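Local coordinates for De novo designed protein CA01 (Synthetic construct, PDB 5E6G), which has no known biological function, being a computationally designed synthetic protein that folds as a single chain of five helices, at residues N43-E46 against I47-A51; D54-E57 against D58-R61; A70-L73 against L74-V78; L102-A105 against K106-L110; F124-Q127 against L128-P132. All blocks are in the same frame, centred on the assembly; numbering follows the deposited sequence.

Contact 1: residues N43-E46 against I47-A51; sequences NEIE and IARNA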
loop_
_atom_site.group_PDB
_atom_site.type_symbol
_atom_site.label_atom_id
_atom_site.label_comp_id
_atom_site.label_asym_id
_atom_site.label_seq_id
_atom_site.Cartn_x
_atom_site.Cartn_y
_atom_site.Cartn_z
ATOM N N ASN A 43 -9.778 -10.688 3.613
ATOM C CA ASN A 43 -10.243 -11.399 4.796
ATOM C C ASN A 43 -10.541 -10.429 5.936
ATOM O O ASN A 43 -11.591 -10.515 6.572
ATOM C CB ASN A 43 -9.207 -12.431 5.241
ATOM C CG ASN A 43 -9.802 -13.511 6.130
ATOM O OD1 ASN A 43 -10.903 -14.002 5.880
ATOM N ND2 ASN A 43 -9.077 -13.882 7.178
ATOM N N GLU A 44 -9.616 -9.504 6.184
ATOM C CA GLU A 44 -9.787 -8.508 7.238
ATOM C C GLU A 44 -11.053 -7.688 7.014
ATOM O O GLU A 44 -11.708 -7.267 7.967
ATOM C CB GLU A 44 -8.572 -7.579 7.307
ATOM C CG GLU A 44 -7.258 -8.275 7.632
ATOM C CD GLU A 44 -7.222 -8.861 9.034
ATOM O OE1 GLU A 44 -8.083 -8.497 9.863
ATOM O OE2 GLU A 44 -6.328 -9.690 9.305
ATOM N N ILE A 45 -11.390 -7.463 5.748
ATOM C CA ILE A 45 -12.608 -6.741 5.398
ATOM C C ILE A 45 -13.831 -7.603 5.707
ATOM O O ILE A 45 -14.830 -7.108 6.228
ATOM C CB ILE A 45 -12.603 -6.324 3.906
ATOM C CG1 ILE A 45 -11.611 -5.178 3.690
ATOM C CG2 ILE A 45 -13.992 -5.881 3.450
ATOM C CD1 ILE A 45 -11.311 -4.871 2.232
ATOM N N GLU A 46 -13.746 -8.891 5.385
ATOM C CA GLU A 46 -14.824 -9.829 5.684
ATOM C C GLU A 46 -15.070 -9.907 7.187
ATOM O O GLU A 46 -16.203 -9.761 7.646
ATOM C CB GLU A 46 -14.497 -11.222 5.135
ATOM C CG GLU A 46 -14.639 -11.350 3.628
ATOM C CD GLU A 46 -14.117 -12.677 3.106
ATOM O OE1 GLU A 46 -13.831 -12.770 1.893
ATOM O OE2 GLU A 46 -13.991 -13.627 3.909
ATOM N N ILE A 47 -13.999 -10.136 7.943
ATOM C CA ILE A 47 -14.080 -10.247 9.395
ATOM C C ILE A 47 -14.659 -8.978 10.013
ATOM O O ILE A 47 -15.534 -9.043 10.877
ATOM C CB ILE A 47 -12.689 -10.526 10.012
ATOM C CG1 ILE A 47 -12.161 -11.878 9.529
ATOM C CG2 ILE A 47 -12.758 -10.501 11.543
ATOM C CD1 ILE A 47 -10.745 -12.202 9.983
ATOM N N ALA A 48 -14.166 -7.827 9.568
ATOM C CA ALA A 48 -14.614 -6.547 10.101
ATOM C C ALA A 48 -16.092 -6.317 9.803
ATOM O O ALA A 48 -16.834 -5.804 10.641
ATOM C CB ALA A 48 -13.777 -5.415 9.526
ATOM N N ARG A 49 -16.513 -6.707 8.603
ATOM C CA ARG A 49 -17.888 -6.500 8.162
ATOM C C ARG A 49 -18.850 -7.427 8.899
ATOM O O ARG A 49 -19.947 -7.020 9.284
ATOM C CB ARG A 49 -17.997 -6.717 6.651
ATOM C CG ARG A 49 -19.328 -6.289 6.047
ATOM C CD ARG A 49 -19.370 -6.561 4.550
ATOM N NE ARG A 49 -19.291 -7.994 4.256
ATOM C CZ ARG A 49 -18.585 -8.533 3.262
ATOM N NH1 ARG A 49 -17.885 -7.766 2.433
ATOM N NH2 ARG A 49 -18.588 -9.850 3.089
ATOM N N ASN A 50 -18.432 -8.675 9.092
ATOM C CA ASN A 50 -19.243 -9.653 9.807
ATOM C C ASN A 50 -19.466 -9.251 11.260
ATOM O O ASN A 50 -20.480 -9.608 11.861
ATOM C CB ASN A 50 -18.587 -11.036 9.749
ATOM C CG ASN A 50 -18.629 -11.646 8.360
ATOM O OD1 ASN A 50 -19.400 -11.217 7.502
ATOM N ND2 ASN A 50 -17.803 -12.663 8.138
ATOM N N ALA A 51 -18.516 -8.504 11.815
ATOM C CA ALA A 51 -18.597 -8.051 13.200
ATOM C C ALA A 51 -19.238 -6.669 13.300
ATOM O O ALA A 51 -19.352 -6.108 14.389
ATOM C CB ALA A 51 -17.213 -8.034 13.828
#
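Asn43 and Ile47 meet one turn apart on the last turns of an α-helix, helix 24-50, as an i to i+4 pair whose side chains cross at a slant. With CG anti to the backbone N (chi1 -160°), the Asn43 amide lies where its ND2 comes 3.7 Å from CD1 of Ile47. Ile47 sends its longer branch back along the helix: CG1 lies 3.3 Å from the Asn43 carbonyl O, and CD1 then reaches the amide. That same Asn43 O accepts the Ile47 N-H in a nearly straight bond of 2.8 Å, so isoleucine brings both its amide and its CG1 to one carbonyl.

On another face of the helix, Arg49 folds back over Ile45 and Glu46. Its chain is straight as far as CD and then bends at chi3 (64°), which swings the guanidinium toward the preceding turn. There Arg49 NH1 lies 4.4 Å from CG2 of Ile45 and NH2 lies 4.3 Å from CG of Glu46, both at a slant to the guanidinium plane. The charges themselves stay apart, with Glu46 OE1 5.7 Å from Arg49 NH2, beyond a salt bridge, and any attraction is probably modest. Arg49 also leans on Glu57 of the next helix, and Ile45 and Glu44 on Tyr60; these contacts join the helix end to its antiparallel neighbour, helix 54-75. Ala48, the buried residue here, sets its methyl beside the Glu44 carbonyl. Near the end of the helix the Asn50 side chain curls back, its CG 3.2 Å from the Glu46 O that accepts the Asn50 backbone N at 2.9 Å.

Contact 2: residues D54-E57 against D58-R61; sequences DERE and DRYR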
loop_
_atom_site.group_PDB
_atom_site.type_symbol
_atom_site.label_atom_id
_atom_site.label_comp_id
_atom_site.label_asym_id
_atom_site.label_seq_id
_atom_site.Cartn_x
_atom_site.Cartn_y
_atom_site.Cartn_z
ATOM N N ASP A 54 -17.604 -1.109 11.228
ATOM C CA ASP A 54 -17.522 -0.305 10.012
ATOM C C ASP A 54 -16.226 0.494 9.908
ATOM O O ASP A 54 -15.609 0.552 8.843
ATOM C CB ASP A 54 -18.713 0.656 9.928
ATOM C CG ASP A 54 -20.031 -0.059 9.692
ATOM O OD1 ASP A 54 -20.011 -1.234 9.268
ATOM O OD2 ASP A 54 -21.089 0.562 9.921
ATOM N N GLU A 55 -15.828 1.117 11.012
ATOM C CA GLU A 55 -14.626 1.944 11.041
ATOM C C GLU A 55 -13.412 1.130 10.611
ATOM O O GLU A 55 -12.588 1.584 9.818
ATOM C CB GLU A 55 -14.420 2.527 12.442
ATOM C CG GLU A 55 -13.252 3.503 12.561
ATOM C CD GLU A 55 -11.936 2.853 12.975
ATOM O OE1 GLU A 55 -11.912 1.644 13.294
ATOM O OE2 GLU A 55 -10.913 3.569 12.983
ATOM N N ARG A 56 -13.326 -0.089 11.131
ATOM C CA ARG A 56 -12.244 -1.003 10.797
ATOM C C ARG A 56 -12.343 -1.464 9.346
ATOM O O ARG A 56 -11.334 -1.547 8.643
ATOM C CB ARG A 56 -12.279 -2.206 11.738
ATOM C CG ARG A 56 -11.038 -3.078 11.725
ATOM C CD ARG A 56 -11.006 -3.959 12.963
ATOM N NE ARG A 56 -10.999 -3.159 14.186
ATOM C CZ ARG A 56 -9.918 -2.593 14.714
ATOM N NH1 ARG A 56 -8.731 -2.734 14.139
ATOM N NH2 ARG A 56 -10.025 -1.882 15.829
ATOM N N GLU A 57 -13.561 -1.765 8.905
ATOM C CA GLU A 57 -13.788 -2.232 7.541
ATOM C C GLU A 57 -13.354 -1.182 6.522
ATOM O O GLU A 57 -12.628 -1.491 5.581
ATOM C CB GLU A 57 -15.264 -2.587 7.328
ATOM C CG GLU A 57 -15.555 -3.181 5.964
ATOM C CD GLU A 57 -17.025 -3.534 5.761
ATOM O OE1 GLU A 57 -17.751 -3.639 6.770
ATOM O OE2 GLU A 57 -17.441 -3.723 4.590
ATOM N N ASP A 58 -13.800 0.054 6.722
ATOM C CA ASP A 58 -13.461 1.151 5.823
ATOM C C ASP A 58 -11.953 1.335 5.709
ATOM O O ASP A 58 -11.420 1.482 4.609
ATOM C CB ASP A 58 -14.108 2.454 6.301
ATOM C CG ASP A 58 -15.621 2.419 6.219
ATOM O OD1 ASP A 58 -16.164 1.522 5.539
ATOM O OD2 ASP A 58 -16.267 3.295 6.829
ATOM N N ARG A 59 -11.272 1.322 6.849
ATOM C CA ARG A 59 -9.826 1.493 6.882
ATOM C C ARG A 59 -9.123 0.427 6.046
ATOM O O ARG A 59 -8.203 0.732 5.285
ATOM C CB ARG A 59 -9.321 1.457 8.326
ATOM C CG ARG A 59 -9.656 2.709 9.125
ATOM C CD ARG A 59 -9.456 2.484 10.617
ATOM N NE ARG A 59 -8.114 1.996 10.915
ATOM C CZ ARG A 59 -7.783 1.317 12.010
ATOM N NH1 ARG A 59 -8.699 1.028 12.926
ATOM N NH2 ARG A 59 -6.532 0.918 12.184
ATOM N N TYR A 60 -9.563 -0.821 6.176
ATOM C CA TYR A 60 -8.978 -1.912 5.403
ATOM C C TYR A 60 -9.354 -1.811 3.924
ATOM O O TYR A 60 -8.605 -2.256 3.053
ATOM C CB TYR A 60 -9.418 -3.267 5.958
ATOM C CG TYR A 60 -8.570 -3.773 7.106
ATOM C CD1 TYR A 60 -7.206 -3.965 6.950
ATOM C CD2 TYR A 60 -9.137 -4.076 8.338
ATOM C CE1 TYR A 60 -6.424 -4.430 7.989
ATOM C CE2 TYR A 60 -8.359 -4.546 9.389
ATOM C CZ TYR A 60 -7.004 -4.721 9.203
ATOM O OH TYR A 60 -6.218 -5.188 10.228
ATOM N N ARG A 61 -10.513 -1.226 3.646
ATOM C CA ARG A 61 -10.952 -1.025 2.270
ATOM C C ARG A 61 -10.083 0.018 1.566
ATOM O O ARG A 61 -9.740 -0.145 0.398
ATOM C CB ARG A 61 -12.424 -0.611 2.238
ATOM C CG ARG A 61 -13.383 -1.779 2.429
ATOM C CD ARG A 61 -14.832 -1.330 2.519
ATOM N NE ARG A 61 -15.743 -2.474 2.546
ATOM C CZ ARG A 61 -16.352 -2.983 1.477
ATOM N NH1 ARG A 61 -16.168 -2.454 0.275
ATOM N NH2 ARG A 61 -17.157 -4.029 1.613
#
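Glu57 and Arg61 form an i to i+4 salt bridge on the opening turns of helix 54-75, side by side. Glu57 CG stands anti to the backbone N (chi1 -176°) on an extended chain that carries OE2 along the helix to Arg61. Arg61 NE, at 2.9 Å, and Arg61 NH2, at 3.0 Å, both converge on OE2 of Glu57, a side-on grip. With an alanine at Glu57, Arg61 would probably lose its charge mate and turn more freely beside Arg49 of helix 24-50. A looser ion pair joins Glu55 OE1 to Arg59 NH1 at 3.3 Å, the oxygen lying in the guanidinium plane; the bond to OE2 is weak. The other terminal nitrogen of that guanidinium, NH2, bonds to Ala133 O.

Like charges also approach: Arg59 NH1 sits over one face of the Arg56 guanidinium, 4.0 Å from its NH1. The repulsion is probably eased by Asp53, which forms a salt bridge with Arg56 NE.

Apolar contact comes from Arg56, whose CG lies 3.8 Å from CE2 of Tyr60; the ring also packs on Leu41 of helix 24-50. Backbone bonds carry the helix, among them Asp58 N to Asp54 O at 2.8 Å.

Contact 3: residues A70-L73 against L74-V78; sequences AYRL and LAEGV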
loop_
_atom_site.group_PDB
_atom_site.type_symbol
_atom_site.label_atom_id
_atom_site.label_comp_id
_atom_site.label_asym_id
_atom_site.label_seq_id
_atom_site.Cartn_x
_atom_site.Cartn_y
_atom_site.Cartn_z
ATOM N N ALA A 70 -0.979 0.565 -6.212
ATOM C CA ALA A 70 0.468 0.403 -6.143
ATOM C C ALA A 70 0.897 -0.778 -6.999
ATOM O O ALA A 70 1.893 -0.713 -7.723
ATOM C CB ALA A 70 0.915 0.209 -4.707
ATOM N N TYR A 71 0.127 -1.856 -6.917
ATOM C CA TYR A 71 0.407 -3.061 -7.680
ATOM C C TYR A 71 0.377 -2.810 -9.191
ATOM O O TYR A 71 1.312 -3.187 -9.901
ATOM C CB TYR A 71 -0.595 -4.158 -7.313
ATOM C CG TYR A 71 -0.490 -5.388 -8.184
ATOM C CD1 TYR A 71 -1.233 -5.494 -9.353
ATOM C CD2 TYR A 71 0.349 -6.437 -7.843
ATOM C CE1 TYR A 71 -1.146 -6.609 -10.161
ATOM C CE2 TYR A 71 0.445 -7.565 -8.646
ATOM C CZ TYR A 71 -0.303 -7.646 -9.805
ATOM O OH TYR A 71 -0.207 -8.770 -10.604
ATOM N N ARG A 72 -0.690 -2.184 -9.681
ATOM C CA ARG A 72 -0.864 -2.013 -11.121
ATOM C C ARG A 72 0.175 -1.053 -11.694
ATOM O O ARG A 72 0.596 -1.199 -12.844
ATOM C CB ARG A 72 -2.286 -1.529 -11.452
ATOM C CG ARG A 72 -2.613 -0.074 -11.103
ATOM C CD ARG A 72 -3.400 0.620 -12.219
ATOM N NE ARG A 72 -2.550 1.484 -13.044
ATOM C CZ ARG A 72 -2.531 1.496 -14.377
ATOM N NH1 ARG A 72 -3.317 0.690 -15.082
ATOM N NH2 ARG A 72 -1.717 2.328 -15.012
ATOM N N LEU A 73 0.594 -0.081 -10.890
ATOM C CA LEU A 73 1.608 0.876 -11.315
ATOM C C LEU A 73 2.937 0.171 -11.553
ATOM O O LEU A 73 3.604 0.409 -12.560
ATOM C CB LEU A 73 1.772 1.987 -10.277
ATOM C CG LEU A 73 0.656 3.034 -10.258
ATOM C CD1 LEU A 73 0.725 3.867 -8.991
ATOM C CD2 LEU A 73 0.731 3.926 -11.495
ATOM N N LEU A 74 3.311 -0.708 -10.629
ATOM C CA LEU A 74 4.540 -1.480 -10.767
ATOM C C LEU A 74 4.443 -2.477 -11.921
ATOM O O LEU A 74 5.444 -2.782 -12.571
ATOM C CB LEU A 74 4.857 -2.217 -9.465
ATOM C CG LEU A 74 5.205 -1.348 -8.254
ATOM C CD1 LEU A 74 5.411 -2.220 -7.024
ATOM C CD2 LEU A 74 6.441 -0.501 -8.521
ATOM N N ALA A 75 3.239 -2.987 -12.167
ATOM C CA ALA A 75 3.009 -3.906 -13.278
ATOM C C ALA A 75 3.120 -3.157 -14.601
ATOM O O ALA A 75 3.444 -3.738 -15.633
ATOM C CB ALA A 75 1.646 -4.568 -13.154
ATOM N N GLU A 76 2.847 -1.857 -14.550
ATOM C CA GLU A 76 2.939 -0.992 -15.721
ATOM C C GLU A 76 4.376 -0.540 -15.980
ATOM O O GLU A 76 4.639 0.230 -16.904
ATOM C CB GLU A 76 2.028 0.222 -15.535
ATOM C CG GLU A 76 0.596 0.010 -15.994
ATOM C CD GLU A 76 0.486 -0.240 -17.485
ATOM O OE1 GLU A 76 0.201 0.722 -18.234
ATOM O OE2 GLU A 76 0.687 -1.399 -17.906
ATOM N N GLY A 77 5.304 -1.017 -15.160
ATOM C CA GLY A 77 6.713 -0.706 -15.334
ATOM C C GLY A 77 7.126 0.622 -14.726
ATOM O O GLY A 77 8.249 1.076 -14.932
ATOM N N VAL A 78 6.224 1.250 -13.980
ATOM C CA VAL A 78 6.527 2.517 -13.326
ATOM C C VAL A 78 7.559 2.305 -12.218
ATOM O O VAL A 78 7.451 1.362 -11.433
ATOM C CB VAL A 78 5.261 3.166 -12.735
ATOM C CG1 VAL A 78 5.596 4.495 -12.070
ATOM C CG2 VAL A 78 4.214 3.366 -13.817
#
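Leu73 and Val78 touch where helix 54-75 ends, their CD2 and CG2 methyls 4.2 Å apart. The carbonyl O of Leu73 is the hub: Val78 N bonds to it at 3.1 Å, and the CB and CG2 of Val78 close round it. Glu76 N reaches the same oxygen only weakly, and is also weakly bonded to Arg72 O.

The second cross-link runs from Gly77 N to Leu74 O at 3.1 Å. With the positive phi of Gly77 (83°), the pair of bonds makes a Schellman motif, and Leu73 with Val78 gives the hydrophobic contact that often accompanies one. A side chain at Gly77 would be pressed against the carbonyl O of Glu76.

Arg72 arches over Glu76. Its CG sits between the backbone N and the carbonyl carbon (chi1 73°), and further bends lay one guanidinium face on CG of Glu76, 3.4 Å from Arg72 NH2. The Glu76 carboxylate is turned away from that plane, its OE1 4.1 Å from Arg72 NH2, beyond a salt bridge.

Farther out, Leu73 and Val78 pack on Arg86 of helix 80-93, while Leu74 rests on Ile80 and Ala83 of the same helix and on Ile30 of helix 24-50. The chemistry is chiefly that of a helix stop: N-H groups of the turn cap the Leu73 and Leu74 carbonyls, and attraction between Arg72 and Glu76 is probably minor.

Contact 4: residues L102-A105 against K106-L110; sequences LFRA and KGEEL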
loop_
_atom_site.group_PDB
_atom_site.type_symbol
_atom_site.label_atom_id
_atom_site.label_comp_id
_atom_site.label_asym_id
_atom_site.label_seq_id
_atom_site.Cartn_x
_atom_site.Cartn_y
_atom_site.Cartn_z
ATOM N N LEU A 102 -0.227 10.302 4.577
ATOM C CA LEU A 102 0.511 9.354 5.403
ATOM C C LEU A 102 1.190 8.324 4.512
ATOM O O LEU A 102 2.347 7.957 4.728
ATOM C CB LEU A 102 -0.416 8.658 6.400
ATOM C CG LEU A 102 -0.919 9.485 7.583
ATOM C CD1 LEU A 102 -1.933 8.683 8.385
ATOM C CD2 LEU A 102 0.234 9.927 8.469
ATOM N N PHE A 103 0.448 7.863 3.511
ATOM C CA PHE A 103 0.962 6.932 2.518
ATOM C C PHE A 103 2.166 7.542 1.798
ATOM O O PHE A 103 3.189 6.885 1.616
ATOM C CB PHE A 103 -0.149 6.572 1.524
ATOM C CG PHE A 103 0.260 5.581 0.470
ATOM C CD1 PHE A 103 0.094 4.220 0.677
ATOM C CD2 PHE A 103 0.787 6.011 -0.738
ATOM C CE1 PHE A 103 0.458 3.308 -0.297
ATOM C CE2 PHE A 103 1.152 5.103 -1.713
ATOM C CZ PHE A 103 0.989 3.749 -1.492
ATOM N N ARG A 104 2.043 8.809 1.414
ATOM C CA ARG A 104 3.099 9.493 0.671
ATOM C C ARG A 104 4.359 9.682 1.511
ATOM O O ARG A 104 5.463 9.355 1.072
ATOM C CB ARG A 104 2.610 10.857 0.179
ATOM C CG ARG A 104 3.547 11.520 -0.822
ATOM C CD ARG A 104 3.297 13.016 -0.923
ATOM N NE ARG A 104 1.936 13.325 -1.354
ATOM C CZ ARG A 104 1.532 13.333 -2.621
ATOM N NH1 ARG A 104 2.378 13.037 -3.600
ATOM N NH2 ARG A 104 0.273 13.632 -2.911
ATOM N N ALA A 105 4.188 10.221 2.714
ATOM C CA ALA A 105 5.316 10.515 3.592
ATOM C C ALA A 105 6.050 9.238 3.989
ATOM O O ALA A 105 7.280 9.191 3.979
ATOM C CB ALA A 105 4.840 11.261 4.829
ATOM N N LYS A 106 5.291 8.203 4.335
ATOM C CA LYS A 106 5.876 6.918 4.698
ATOM C C LYS A 106 6.549 6.269 3.493
ATOM O O LYS A 106 7.628 5.683 3.612
ATOM C CB LYS A 106 4.810 5.985 5.271
ATOM C CG LYS A 106 5.342 4.629 5.724
ATOM C CD LYS A 106 6.390 4.772 6.818
ATOM C CE LYS A 106 6.806 3.418 7.369
ATOM N NZ LYS A 106 7.699 3.546 8.555
ATOM N N GLY A 107 5.902 6.370 2.337
ATOM C CA GLY A 107 6.447 5.816 1.113
ATOM C C GLY A 107 7.821 6.380 0.803
ATOM O O GLY A 107 8.756 5.632 0.523
ATOM N N GLU A 108 7.939 7.703 0.861
ATOM C CA GLU A 108 9.210 8.379 0.619
ATOM C C GLU A 108 10.276 7.890 1.590
ATOM O O GLU A 108 11.438 7.721 1.221
ATOM C CB GLU A 108 9.040 9.894 0.748
ATOM C CG GLU A 108 8.218 10.515 -0.369
ATOM C CD GLU A 108 7.872 11.966 -0.105
ATOM O OE1 GLU A 108 8.410 12.543 0.861
ATOM O OE2 GLU A 108 7.056 12.528 -0.865
ATOM N N GLU A 109 9.865 7.660 2.831
ATOM C CA GLU A 109 10.764 7.164 3.863
ATOM C C GLU A 109 11.168 5.724 3.564
ATOM O O GLU A 109 12.324 5.345 3.748
ATOM C CB GLU A 109 10.094 7.264 5.237
ATOM C CG GLU A 109 11.054 7.185 6.415
ATOM C CD GLU A 109 10.415 7.615 7.726
ATOM O OE1 GLU A 109 9.442 8.400 7.697
ATOM O OE2 GLU A 109 10.890 7.168 8.791
ATOM N N LEU A 110 10.210 4.931 3.092
ATOM C CA LEU A 110 10.457 3.527 2.779
ATOM C C LEU A 110 11.353 3.359 1.554
ATOM O O LEU A 110 12.143 2.420 1.489
ATOM C CB LEU A 110 9.135 2.790 2.550
ATOM C CG LEU A 110 8.299 2.467 3.790
ATOM C CD1 LEU A 110 6.947 1.904 3.382
ATOM C CD2 LEU A 110 9.025 1.489 4.704
#
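Glu108 lies alongside Arg104, an i to i+4 pair on helix 97-115 in this all-helical fold, both side chains pointing the same way. From the backbone, CB of Glu108 sits 3.6 Å from Arg104 O, with the Ala105 carbonyl close by. Glu108 CG is held beside the backbone N (chi1 -70°) and lies over the preceding turn, 3.3 Å from Arg104 O. The chain runs on extended, so Glu108 CD is still 3.7 Å from Arg104 O while the carboxylate moves out along the arginine. At the tip Glu108 OE2 meets the aliphatic part of Arg104, 3.7 Å from CG and 3.8 Å from CD.

The charged ends stay apart, 5.2 Å between Arg104 NE and Glu108 OE2. Gln85 of helix 80-93 serves both instead: its NE2 bonds to Glu108 OE2 and its OE1 to Arg104 NH1, so one amide bridges the two residues and ties the helices together.

Other faces of the same turns go elsewhere. Phe103 enters the core against Ala87, Leu91 and Leu128, and Lys106 makes a cation-pi contact with Tyr131. Beneath the Arg104-Glu108 pair, Glu108 N bonds to Arg104 O at 3.0 Å, with an N-H...O angle of 167°.

Contact 5: residues F124-Q127 against L128-P132; sequences FARQ and LVFYP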
loop_
_atom_site.group_PDB
_atom_site.type_symbol
_atom_site.label_atom_id
_atom_site.label_comp_id
_atom_site.label_asym_id
_atom_site.label_seq_id
_atom_site.Cartn_x
_atom_site.Cartn_y
_atom_site.Cartn_z
ATOM N N PHE A 124 8.800 -3.492 2.615
ATOM C CA PHE A 124 8.393 -2.277 1.922
ATOM C C PHE A 124 6.895 -2.292 1.648
ATOM O O PHE A 124 6.189 -1.334 1.956
ATOM C CB PHE A 124 9.171 -2.127 0.609
ATOM C CG PHE A 124 8.795 -0.908 -0.185
ATOM C CD1 PHE A 124 7.723 -0.938 -1.062
ATOM C CD2 PHE A 124 9.519 0.266 -0.062
ATOM C CE1 PHE A 124 7.376 0.182 -1.793
ATOM C CE2 PHE A 124 9.177 1.390 -0.793
ATOM C CZ PHE A 124 8.105 1.347 -1.659
ATOM N N ALA A 125 6.416 -3.390 1.075
ATOM C CA ALA A 125 5.010 -3.515 0.714
ATOM C C ALA A 125 4.103 -3.424 1.938
ATOM O O ALA A 125 3.116 -2.691 1.931
ATOM C CB ALA A 125 4.770 -4.825 -0.022
ATOM N N ARG A 126 4.444 -4.164 2.988
ATOM C CA ARG A 126 3.609 -4.219 4.184
ATOM C C ARG A 126 3.535 -2.871 4.892
ATOM O O ARG A 126 2.448 -2.372 5.179
ATOM C CB ARG A 126 4.129 -5.283 5.149
ATOM C CG ARG A 126 3.981 -6.694 4.620
ATOM C CD ARG A 126 4.017 -7.726 5.728
ATOM N NE ARG A 126 3.664 -9.050 5.221
ATOM C CZ ARG A 126 2.419 -9.457 4.994
ATOM N NH1 ARG A 126 1.394 -8.646 5.228
ATOM N NH2 ARG A 126 2.196 -10.678 4.532
ATOM N N GLN A 127 4.692 -2.282 5.165
ATOM C CA GLN A 127 4.746 -1.012 5.879
ATOM C C GLN A 127 4.127 0.126 5.070
ATOM O O GLN A 127 3.556 1.059 5.636
ATOM C CB GLN A 127 6.193 -0.676 6.241
ATOM C CG GLN A 127 6.764 -1.596 7.309
ATOM C CD GLN A 127 8.216 -1.310 7.620
ATOM O OE1 GLN A 127 8.661 -0.163 7.567
ATOM N NE2 GLN A 127 8.966 -2.356 7.945
ATOM N N LEU A 128 4.238 0.045 3.749
ATOM C CA LEU A 128 3.670 1.062 2.871
ATOM C C LEU A 128 2.149 1.079 2.983
ATOM O O LEU A 128 1.533 2.140 3.079
ATOM C CB LEU A 128 4.095 0.813 1.420
ATOM C CG LEU A 128 3.561 1.782 0.362
ATOM C CD1 LEU A 128 4.182 3.160 0.532
ATOM C CD2 LEU A 128 3.819 1.240 -1.036
ATOM N N VAL A 129 1.552 -0.107 2.989
ATOM C CA VAL A 129 0.101 -0.236 2.990
ATOM C C VAL A 129 -0.492 -0.091 4.394
ATOM O O VAL A 129 -1.528 0.553 4.570
ATOM C CB VAL A 129 -0.325 -1.600 2.389
ATOM C CG1 VAL A 129 -1.831 -1.819 2.518
ATOM C CG2 VAL A 129 0.093 -1.685 0.934
ATOM N N PHE A 130 0.167 -0.678 5.388
ATOM C CA PHE A 130 -0.429 -0.807 6.719
ATOM C C PHE A 130 -0.136 0.359 7.660
ATOM O O PHE A 130 -0.939 0.646 8.547
ATOM C CB PHE A 130 0.034 -2.112 7.372
ATOM C CG PHE A 130 -0.668 -3.331 6.840
ATOM C CD1 PHE A 130 -1.917 -3.685 7.318
ATOM C CD2 PHE A 130 -0.082 -4.118 5.863
ATOM C CE1 PHE A 130 -2.568 -4.802 6.833
ATOM C CE2 PHE A 130 -0.727 -5.236 5.375
ATOM C CZ PHE A 130 -1.972 -5.578 5.860
ATOM N N TYR A 131 1.000 1.029 7.483
ATOM C CA TYR A 131 1.351 2.146 8.363
ATOM C C TYR A 131 0.328 3.283 8.265
ATOM O O TYR A 131 -0.080 3.832 9.290
ATOM C CB TYR A 131 2.760 2.672 8.051
ATOM C CG TYR A 131 3.171 3.840 8.918
ATOM C CD1 TYR A 131 3.853 3.636 10.110
ATOM C CD2 TYR A 131 2.870 5.146 8.552
ATOM C CE1 TYR A 131 4.228 4.695 10.910
ATOM C CE2 TYR A 131 3.239 6.213 9.346
ATOM C CZ TYR A 131 3.917 5.984 10.524
ATOM O OH TYR A 131 4.288 7.046 11.315
ATOM N N PRO A 132 -0.095 3.639 7.039
ATOM C CA PRO A 132 -1.118 4.685 6.934
ATOM C C PRO A 132 -2.515 4.171 7.287
ATOM O O PRO A 132 -3.430 4.972 7.470
ATOM C CB PRO A 132 -1.047 5.107 5.456
ATOM C CG PRO A 132 0.186 4.452 4.899
ATOM C CD PRO A 132 0.377 3.222 5.711
#
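Leu128 reaches back one turn to Phe124, its CD2 3.8 Å from CE1 of the ring, the two side chains lying side by side. Its CG stands anti to the backbone N (chi1 179°), which directs the side chain along the Phe124 ring, while Leu128 N bonds to Phe124 O at 3.0 Å. Val129 next gives its N-H to Ala125 O and lays CG2 3.3 Å from the same oxygen; its own carbonyl accepts from the hydroxyl of Tyr99, and its side chain packs on Ala63 and Ala67.

These turns belong to helix 121-130, a short central helix of the all-helical fold that touches each of the other four. Phe130 N bonds to Arg126 O at 2.8 Å, and that oxygen also lies at the ring's edge, 3.1 Å from Phe130 CD2. Farther along, Phe130 CE2 is 4.0 Å from Arg126 NH1 and meets the guanidinium at its edge, the two planes 34° apart. NH1 itself bonds to Gln40. An alanine at Phe130 would remove the ring, and the Arg126 guanidinium would probably lose its flanking neighbour and Tyr60 one of its packing partners.

Tyr131 N reaches Gln127 O at 3.2 Å from well above the carbonyl plane. Tyr131 CB lies close to that oxygen too, while the ring runs off from residues 124-127. Pro132 follows, its CD 3.8 Å from Gln127 O.

Overall arrangement
All five contacts are local, following one another in series along the chain; none closes a long loop, nests in another or crosses one. Contact 1 ends helix 24-50, and contact 2, after a short turn, opens helix 54-75 beside it: the two touch through Arg49 with Glu57 and Tyr60 with Glu44 and Ile45. Contact 3 ends that same helix, its centre about 25 Å from that of contact 2. Contact 4 lies mid-way along helix 97-115. Contact 5, nearest the chain's centre, packs on contact 4 through Leu110 with Leu128 and Phe103 with Pro132, and meets contact 2 where Phe130 touches Tyr60, joining the central helix 121-130 to the start of helix 54-75.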